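Local coordinates for aminopeptidase-like protein (Chaetomium thermophilum, PDB 5JM6) that probably acts as a zinc-dependent metalloaminopeptidase of the M18 family, assembles as a dodecamer and is linked to the Cvt pathway of selective autophagy, at residues Ala82-Leu87 / Gly100-Thr105; Phe115-Ala120 / Gly328-Val333. All coordinates share one frame; numbering follows the deposited sequence.

Contact 1. Residues Ala82-Leu87 / Gly100-Thr105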
ATOM      1  N   ALA A  82      46.312 -46.193  15.741  1.00 40.51           N
ATOM      2  CA  ALA A  82      45.746 -47.446  15.251  1.00 35.51           C
ATOM      3  C   ALA A  82      46.635 -48.107  14.198  1.00 43.35           C
ATOM      4  O   ALA A  82      46.294 -49.163  13.666  1.00 35.27           O
ATOM      5  CB  ALA A  82      44.354 -47.207  14.686  1.00 36.54           C
ATOM      6  N   GLY A  83      47.770 -47.484  13.897  1.00 38.70           N
ATOM      7  CA  GLY A  83      48.729 -48.065  12.973  1.00 33.99           C
ATOM      8  C   GLY A  83      48.573 -47.674  11.514  1.00 37.65           C
ATOM      9  O   GLY A  83      49.017 -48.404  10.628  1.00 39.10           O
ATOM     10  N   TYR A  84      47.943 -46.533  11.256  1.00 39.29           N
ATOM     11  CA  TYR A  84      47.835 -46.023   9.892  1.00 33.56           C
ATOM     12  C   TYR A  84      49.116 -45.298   9.485  1.00 33.09           C
ATOM     13  O   TYR A  84      49.776 -44.663  10.310  1.00 33.40           O
ATOM     14  CB  TYR A  84      46.630 -45.088   9.743  1.00 28.50           C
ATOM     15  CG  TYR A  84      45.288 -45.791   9.667  1.00 33.62           C
ATOM     16  CD1 TYR A  84      44.801 -46.524  10.744  1.00 36.35           C
ATOM     17  CD2 TYR A  84      44.498 -45.702   8.527  1.00 32.42           C
ATOM     18  CE1 TYR A  84      43.573 -47.162  10.679  1.00 37.30           C
ATOM     19  CE2 TYR A  84      43.268 -46.335   8.454  1.00 32.01           C
ATOM     20  CZ  TYR A  84      42.811 -47.064   9.534  1.00 35.16           C
ATOM     21  OH  TYR A  84      41.589 -47.695   9.472  1.00 30.76           O
ATOM     22  N   VAL A  85      49.457 -45.403   8.206  1.00 27.41           N
ATOM     23  CA  VAL A  85      50.643 -44.760   7.653  1.00 26.07           C
ATOM     24  C   VAL A  85      50.235 -43.549   6.821  1.00 30.22           C
ATOM     25  O   VAL A  85      49.326 -43.637   6.000  1.00 30.68           O
ATOM     26  CB  VAL A  85      51.456 -45.743   6.786  1.00 26.13           C
ATOM     27  CG1 VAL A  85      52.578 -45.025   6.056  1.00 17.59           C
ATOM     28  CG2 VAL A  85      51.999 -46.878   7.639  1.00 23.43           C
ATOM     29  N   GLU A  86      50.897 -42.418   7.038  1.00 28.20           N
ATOM     30  CA  GLU A  86      50.570 -41.199   6.305  1.00 29.14           C
ATOM     31  C   GLU A  86      51.235 -41.176   4.936  1.00 32.45           C
ATOM     32  O   GLU A  86      52.424 -41.463   4.815  1.00 33.89           O
ATOM     33  CB  GLU A  86      50.990 -39.959   7.098  1.00 29.78           C
ATOM     34  CG  GLU A  86      50.809 -38.660   6.329  1.00 33.50           C
ATOM     35  CD  GLU A  86      51.011 -37.426   7.186  1.00 37.89           C
ATOM     36  OE1 GLU A  86      50.679 -36.318   6.712  1.00 53.14           O
ATOM     37  OE2 GLU A  86      51.501 -37.557   8.327  1.00 42.85           O
ATOM     38  N   LEU A  87      50.468 -40.833   3.904  1.00 33.83           N
ATOM     39  CA  LEU A  87      51.034 -40.697   2.570  1.00 32.77           C
ATOM     40  C   LEU A  87      51.122 -39.227   2.175  1.00 35.00           C
ATOM     41  O   LEU A  87      50.123 -38.626   1.780  1.00 32.88           O
ATOM     42  CB  LEU A  87      50.186 -41.473   1.558  1.00 34.17           C
ATOM     43  CG  LEU A  87      50.070 -42.977   1.812  1.00 33.71           C
ATOM     44  CD1 LEU A  87      48.993 -43.603   0.940  1.00 30.70           C
ATOM     45  CD2 LEU A  87      51.406 -43.649   1.570  1.00 34.28           C
ATOM     46  N   GLY A 100      46.181 -55.237   2.916  1.00 37.69           N
ATOM     47  CA  GLY A 100      46.147 -55.253   4.366  1.00 31.13           C
ATOM     48  C   GLY A 100      46.693 -53.979   4.988  1.00 30.86           C
ATOM     49  O   GLY A 100      46.652 -53.818   6.205  1.00 34.38           O
ATOM     50  N   GLY A 101      47.208 -53.075   4.160  1.00 31.10           N
ATOM     51  CA  GLY A 101      47.777 -51.832   4.653  1.00 29.59           C
ATOM     52  C   GLY A 101      46.720 -50.811   5.031  1.00 34.49           C
ATOM     53  O   GLY A 101      45.578 -50.895   4.583  1.00 31.35           O
ATOM     54  N   LYS A 102      47.099 -49.848   5.866  1.00 32.23           N
ATOM     55  CA  LYS A 102      46.172 -48.811   6.314  1.00 33.08           C
ATOM     56  C   LYS A 102      46.838 -47.441   6.225  1.00 33.06           C
ATOM     57  O   LYS A 102      47.935 -47.243   6.746  1.00 34.07           O
ATOM     58  CB  LYS A 102      45.694 -49.099   7.742  1.00 34.37           C
ATOM     59  CG  LYS A 102      45.223 -50.538   7.946  1.00 36.33           C
ATOM     60  CD  LYS A 102      44.707 -50.807   9.350  1.00 39.00           C
ATOM     61  CE  LYS A 102      45.769 -50.566  10.407  1.00 44.24           C
ATOM     62  NZ  LYS A 102      45.315 -51.059  11.737  1.00 55.08           N
ATOM     63  N   TYR A 103      46.173 -46.500   5.560  1.00 32.43           N
ATOM     64  CA  TYR A 103      46.808 -45.233   5.208  1.00 33.37           C
ATOM     65  C   TYR A 103      45.895 -44.022   5.392  1.00 33.00           C
ATOM     66  O   TYR A 103      44.688 -44.166   5.594  1.00 32.22           O
ATOM     67  CB  TYR A 103      47.299 -45.289   3.757  1.00 30.49           C
ATOM     68  CG  TYR A 103      48.103 -46.530   3.440  1.00 30.46           C
ATOM     69  CD1 TYR A 103      49.465 -46.586   3.702  1.00 34.39           C
ATOM     70  CD2 TYR A 103      47.495 -47.653   2.891  1.00 33.49           C
ATOM     71  CE1 TYR A 103      50.201 -47.723   3.422  1.00 32.04           C
ATOM     72  CE2 TYR A 103      48.222 -48.793   2.608  1.00 33.89           C
ATOM     73  CZ  TYR A 103      49.575 -48.823   2.875  1.00 35.36           C
ATOM     74  OH  TYR A 103      50.302 -49.958   2.591  1.00 39.23           O
ATOM     75  N   PHE A 104      46.487 -42.832   5.344  1.00 31.36           N
ATOM     76  CA  PHE A 104      45.720 -41.592   5.278  1.00 32.37           C
ATOM     77  C   PHE A 104      46.521 -40.476   4.615  1.00 35.91           C
ATOM     78  O   PHE A 104      47.751 -40.520   4.570  1.00 31.32           O
ATOM     79  CB  PHE A 104      45.257 -41.146   6.670  1.00 31.09           C
ATOM     80  CG  PHE A 104      46.359 -40.617   7.551  1.00 38.22           C
ATOM     81  CD1 PHE A 104      47.084 -41.473   8.363  1.00 37.27           C
ATOM     82  CD2 PHE A 104      46.652 -39.261   7.588  1.00 36.06           C
ATOM     83  CE1 PHE A 104      48.089 -40.991   9.183  1.00 34.47           C
ATOM     84  CE2 PHE A 104      47.658 -38.774   8.403  1.00 36.35           C
ATOM     85  CZ  PHE A 104      48.373 -39.640   9.205  1.00 34.81           C
ATOM     86  N   THR A 105      45.810 -39.476   4.105  1.00 31.97           N
ATOM     87  CA  THR A 105      46.446 -38.315   3.493  1.00 37.94           C
ATOM     88  C   THR A 105      45.699 -37.042   3.889  1.00 34.99           C
ATOM     89  O   THR A 105      44.505 -37.068   4.190  1.00 35.06           O
ATOM     90  CB  THR A 105      46.524 -38.470   1.953  1.00 35.72           C
ATOM     91  OG1 THR A 105      47.403 -39.557   1.640  1.00 40.94           O
ATOM     92  CG2 THR A 105      47.059 -37.212   1.271  1.00 37.01           C
TER
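Lys102 crosses the Tyr84 ring at about a right angle, its CB 3.6 Å from the ring centroid and almost on the normal, a CH-pi contact over one face. Beyond CB the lysine chain passes across the ring, CD near Tyr84 CE1, and bends at chi3 (-60°), which lets NZ give a 2.9 Å hydrogen bond to Ala82 O, nearly along the C=O axis. At the Tyr84 edge lies the carbonyl of Tyr103. Two residue pairs further on, Glu86 CB sits over a face of the Phe104 ring, 3.4 Å from CZ, while Tyr84 CB meets that ring at its edge. Phe104 gets there with CG between its N and carbonyl carbon (chi1 72°). The opposite face carries Val85 beside Tyr103.

Parallel backbone pairing sets this register: Val85 N to Lys102 O (2.8 Å), Phe104 N to Val85 O, Leu87 N to Phe104 O. The Thr105 hydroxyl adds a bond, OG1 to Leu87 O at 2.9 Å, on a lone pair. An alanine in place of Tyr84 would lose the ring under Lys102 and would probably loosen the packing on Leu79, Leu318 and Leu319. Gly83, with positive phi, ends helix 68-81 in a Schellman motif and turns the chain into this edge strand. The ammonium of Lys102 meets a carbonyl at a helix C-terminus, where the helix dipole would probably favour its positive charge.

Contact 2. Residues Phe115-Ala120 / Gly328-Val333; sequences FTVGQA and GVIKLV
Phe115 holds CG in the crowded position between its backbone N and carbonyl carbon (chi1 62°), and Thr116 places OG1 likewise (chi1 74°). Ile330 turns CG2 anti to its N, and Leu332 does the same with CG (chi1 -175°). The non-hydrogen-bonded pairing of Phe115 with Leu332 sets CB on CB at 3.8 Å, while the torsion of Ile330 brings its CG2 to Phe115 CB at 4.0 Å, the two side by side, and that of Phe115 sends the phenyl ring off from the neighbouring strand. Val117 CG1 lies alongside Ile330 CG1, a looser apolar touch at 4.2 Å. All four residues share one face of the sheet, which helix 353-368 covers through Ile361, Phe365 and Leu354.

On the other face Thr116 OG1 rests 3.7 Å from Lys331 CB. The extended lysine chain crosses the threonine obliquely and carries its ammonium on, to Lys322 O and to salt bridges with Asp327 and Asp508. Lys331 also packs on Leu318 of helix 305-320.

The strands run antiparallel. Thr116 and Lys331 form the hydrogen-bonded pair: Thr116 N gives to Lys331 O at 2.8 Å, and Lys331 N to Thr116 O at 3.0 Å, both donors in the carbonyl plane. Gly118 N continues the series to Val329 O at 3.2 Å, less straight and with the donor above the carbonyl plane. Past the strands Ala120 CB packs on Gly328 CA, and Gly328 N and O are hydrogen-bonded to the side chains of Glu511 and Asn125.

A sheet between helix layers, as in this alpha/beta catalytic fold, is apolar here on the helix 353-368 side, whereas across the sheet one buried lysine has two carboxylates to balance it and the Lys322 carbonyl as a further acceptor, and would probably stay charged.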
ATOM      1  N   PHE A 115      42.002 -44.745   4.533  1.00 29.08           N
ATOM      2  CA  PHE A 115      41.519 -45.969   3.911  1.00 29.13           C
ATOM      3  C   PHE A 115      42.310 -47.205   4.321  1.00 31.80           C
ATOM      4  O   PHE A 115      43.473 -47.113   4.719  1.00 30.12           O
ATOM      5  CB  PHE A 115      41.530 -45.829   2.382  1.00 26.54           C
ATOM      6  CG  PHE A 115      42.897 -45.600   1.796  1.00 28.30           C
ATOM      7  CD1 PHE A 115      43.452 -44.330   1.768  1.00 30.10           C
ATOM      8  CD2 PHE A 115      43.620 -46.652   1.257  1.00 31.13           C
ATOM      9  CE1 PHE A 115      44.707 -44.117   1.225  1.00 29.59           C
ATOM     10  CE2 PHE A 115      44.876 -46.446   0.711  1.00 29.23           C
ATOM     11  CZ  PHE A 115      45.420 -45.177   0.698  1.00 28.96           C
ATOM     12  N   THR A 116      41.656 -48.360   4.233  1.00 32.08           N
ATOM     13  CA  THR A 116      42.312 -49.647   4.427  1.00 32.12           C
ATOM     14  C   THR A 116      42.182 -50.484   3.165  1.00 29.68           C
ATOM     15  O   THR A 116      41.127 -50.509   2.529  1.00 29.58           O
ATOM     16  CB  THR A 116      41.719 -50.437   5.608  1.00 31.84           C
ATOM     17  OG1 THR A 116      40.435 -50.957   5.242  1.00 35.65           O
ATOM     18  CG2 THR A 116      41.582 -49.552   6.832  1.00 32.48           C
ATOM     19  N   VAL A 117      43.261 -51.168   2.810  1.00 35.53           N
ATOM     20  CA  VAL A 117      43.288 -52.017   1.630  1.00 34.24           C
ATOM     21  C   VAL A 117      43.052 -53.466   2.041  1.00 37.90           C
ATOM     22  O   VAL A 117      43.803 -54.008   2.846  1.00 42.97           O
ATOM     23  CB  VAL A 117      44.632 -51.899   0.889  1.00 31.91           C
ATOM     24  CG1 VAL A 117      44.573 -52.617  -0.448  1.00 34.03           C
ATOM     25  CG2 VAL A 117      45.011 -50.434   0.708  1.00 30.35           C
ATOM     26  N   GLY A 118      42.006 -54.087   1.506  1.00 34.69           N
ATOM     27  CA  GLY A 118      41.709 -55.470   1.833  1.00 34.60           C
ATOM     28  C   GLY A 118      42.843 -56.403   1.448  1.00 39.38           C
ATOM     29  O   GLY A 118      43.567 -56.140   0.490  1.00 37.76           O
ATOM     30  N   GLN A 119      43.008 -57.491   2.196  1.00 39.74           N
ATOM     31  CA  GLN A 119      44.086 -58.441   1.932  1.00 40.95           C
ATOM     32  C   GLN A 119      43.889 -59.186   0.618  1.00 39.07           C
ATOM     33  O   GLN A 119      44.842 -59.709   0.042  1.00 42.49           O
ATOM     34  CB  GLN A 119      44.205 -59.457   3.066  1.00 42.80           C
ATOM     35  CG  GLN A 119      44.557 -58.869   4.413  1.00 59.13           C
ATOM     36  CD  GLN A 119      44.433 -59.890   5.524  1.00 72.01           C
ATOM     37  OE1 GLN A 119      44.904 -61.022   5.398  1.00 66.67           O
ATOM     38  NE2 GLN A 119      43.780 -59.502   6.612  1.00 62.45           N
ATOM     39  N   ALA A 120      42.643 -59.254   0.164  1.00 38.67           N
ATOM     40  CA  ALA A 120      42.307 -59.918  -1.091  1.00 35.28           C
ATOM     41  C   ALA A 120      42.241 -58.930  -2.253  1.00 35.13           C
ATOM     42  O   ALA A 120      41.792 -59.279  -3.344  1.00 38.32           O
ATOM     43  CB  ALA A 120      40.995 -60.672  -0.958  1.00 33.39           C
ATOM     44  N   GLY A 328      38.079 -57.956  -0.324  1.00 32.87           N
ATOM     45  CA  GLY A 328      38.686 -57.642  -1.602  1.00 30.39           C
ATOM     46  C   GLY A 328      38.594 -56.180  -1.983  1.00 34.37           C
ATOM     47  O   GLY A 328      39.201 -55.758  -2.966  1.00 36.16           O
ATOM     48  N   VAL A 329      37.840 -55.399  -1.216  1.00 31.23           N
ATOM     49  CA  VAL A 329      37.668 -53.997  -1.559  1.00 28.12           C
ATOM     50  C   VAL A 329      38.546 -53.088  -0.712  1.00 35.73           C
ATOM     51  O   VAL A 329      39.161 -53.522   0.262  1.00 33.80           O
ATOM     52  CB  VAL A 329      36.197 -53.558  -1.386  1.00 29.53           C
ATOM     53  CG1 VAL A 329      35.281 -54.462  -2.186  1.00 27.09           C
ATOM     54  CG2 VAL A 329      35.809 -53.559   0.087  1.00 29.45           C
ATOM     55  N   ILE A 330      38.554 -51.811  -1.075  1.00 36.42           N
ATOM     56  CA  ILE A 330      39.199 -50.779  -0.281  1.00 29.01           C
ATOM     57  C   ILE A 330      38.110 -50.066   0.505  1.00 30.75           C
ATOM     58  O   ILE A 330      37.064 -49.723  -0.046  1.00 30.57           O
ATOM     59  CB  ILE A 330      39.980 -49.772  -1.159  1.00 31.40           C
ATOM     60  CG1 ILE A 330      41.235 -50.427  -1.740  1.00 35.91           C
ATOM     61  CG2 ILE A 330      40.352 -48.531  -0.360  1.00 31.42           C
ATOM     62  CD1 ILE A 330      42.000 -49.538  -2.701  1.00 36.32           C
ATOM     63  N   LYS A 331      38.339 -49.875   1.799  1.00 30.79           N
ATOM     64  CA  LYS A 331      37.388 -49.171   2.647  1.00 34.04           C
ATOM     65  C   LYS A 331      37.928 -47.788   2.967  1.00 32.62           C
ATOM     66  O   LYS A 331      39.000 -47.659   3.549  1.00 35.18           O
ATOM     67  CB  LYS A 331      37.120 -49.957   3.927  1.00 27.98           C
ATOM     68  CG  LYS A 331      36.456 -51.294   3.680  1.00 24.25           C
ATOM     69  CD  LYS A 331      36.479 -52.154   4.923  1.00 26.38           C
ATOM     70  CE  LYS A 331      36.019 -53.565   4.609  1.00 27.07           C
ATOM     71  NZ  LYS A 331      35.776 -54.347   5.848  1.00 34.62           N
ATOM     72  N   LEU A 332      37.175 -46.760   2.590  1.00 27.81           N
ATOM     73  CA  LEU A 332      37.692 -45.398   2.574  1.00 29.76           C
ATOM     74  C   LEU A 332      36.719 -44.396   3.188  1.00 29.76           C
ATOM     75  O   LEU A 332      35.508 -44.492   2.995  1.00 30.22           O
ATOM     76  CB  LEU A 332      38.024 -44.997   1.129  1.00 28.56           C
ATOM     77  CG  LEU A 332      38.685 -43.657   0.790  1.00 31.78           C
ATOM     78  CD1 LEU A 332      39.498 -43.793  -0.492  1.00 20.41           C
ATOM     79  CD2 LEU A 332      37.662 -42.533   0.648  1.00 23.08           C
ATOM     80  N   VAL A 333      37.262 -43.434   3.926  1.00 31.80           N
ATOM     81  CA  VAL A 333      36.479 -42.313   4.431  1.00 33.00           C
ATOM     82  C   VAL A 333      37.152 -41.005   4.025  1.00 34.30           C
ATOM     83  O   VAL A 333      38.358 -40.833   4.214  1.00 29.06           O
ATOM     84  CB  VAL A 333      36.318 -42.359   5.964  1.00 30.75           C
ATOM     85  CG1 VAL A 333      35.485 -41.179   6.444  1.00 26.52           C
ATOM     86  CG2 VAL A 333      35.682 -43.671   6.397  1.00 27.67           C
TER

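In the fold
Contacts 1 and 2 are strand pairings of one mixed sheet, separated by the antiparallel pairing of 102-107 with 111-117, their centres about 11 Å apart. These two middle strands follow each other in the chain: Tyr103 N meets Phe115 O at 2.9 Å, and Gly100 N meets Val117 O at 2.7 Å, both probable hydrogen bonds. Tyr84 reaches across as well, its OH packing on Thr116 CG2 at 3.2 Å. Contact 1 is the sheet's edge, and contact 2 leads inward. Both lie away from the two-zinc site, but strand 330-336 neighbours strand 127-133, which ends at the zinc ligand His133, and runs on toward the zinc ligand Glu340.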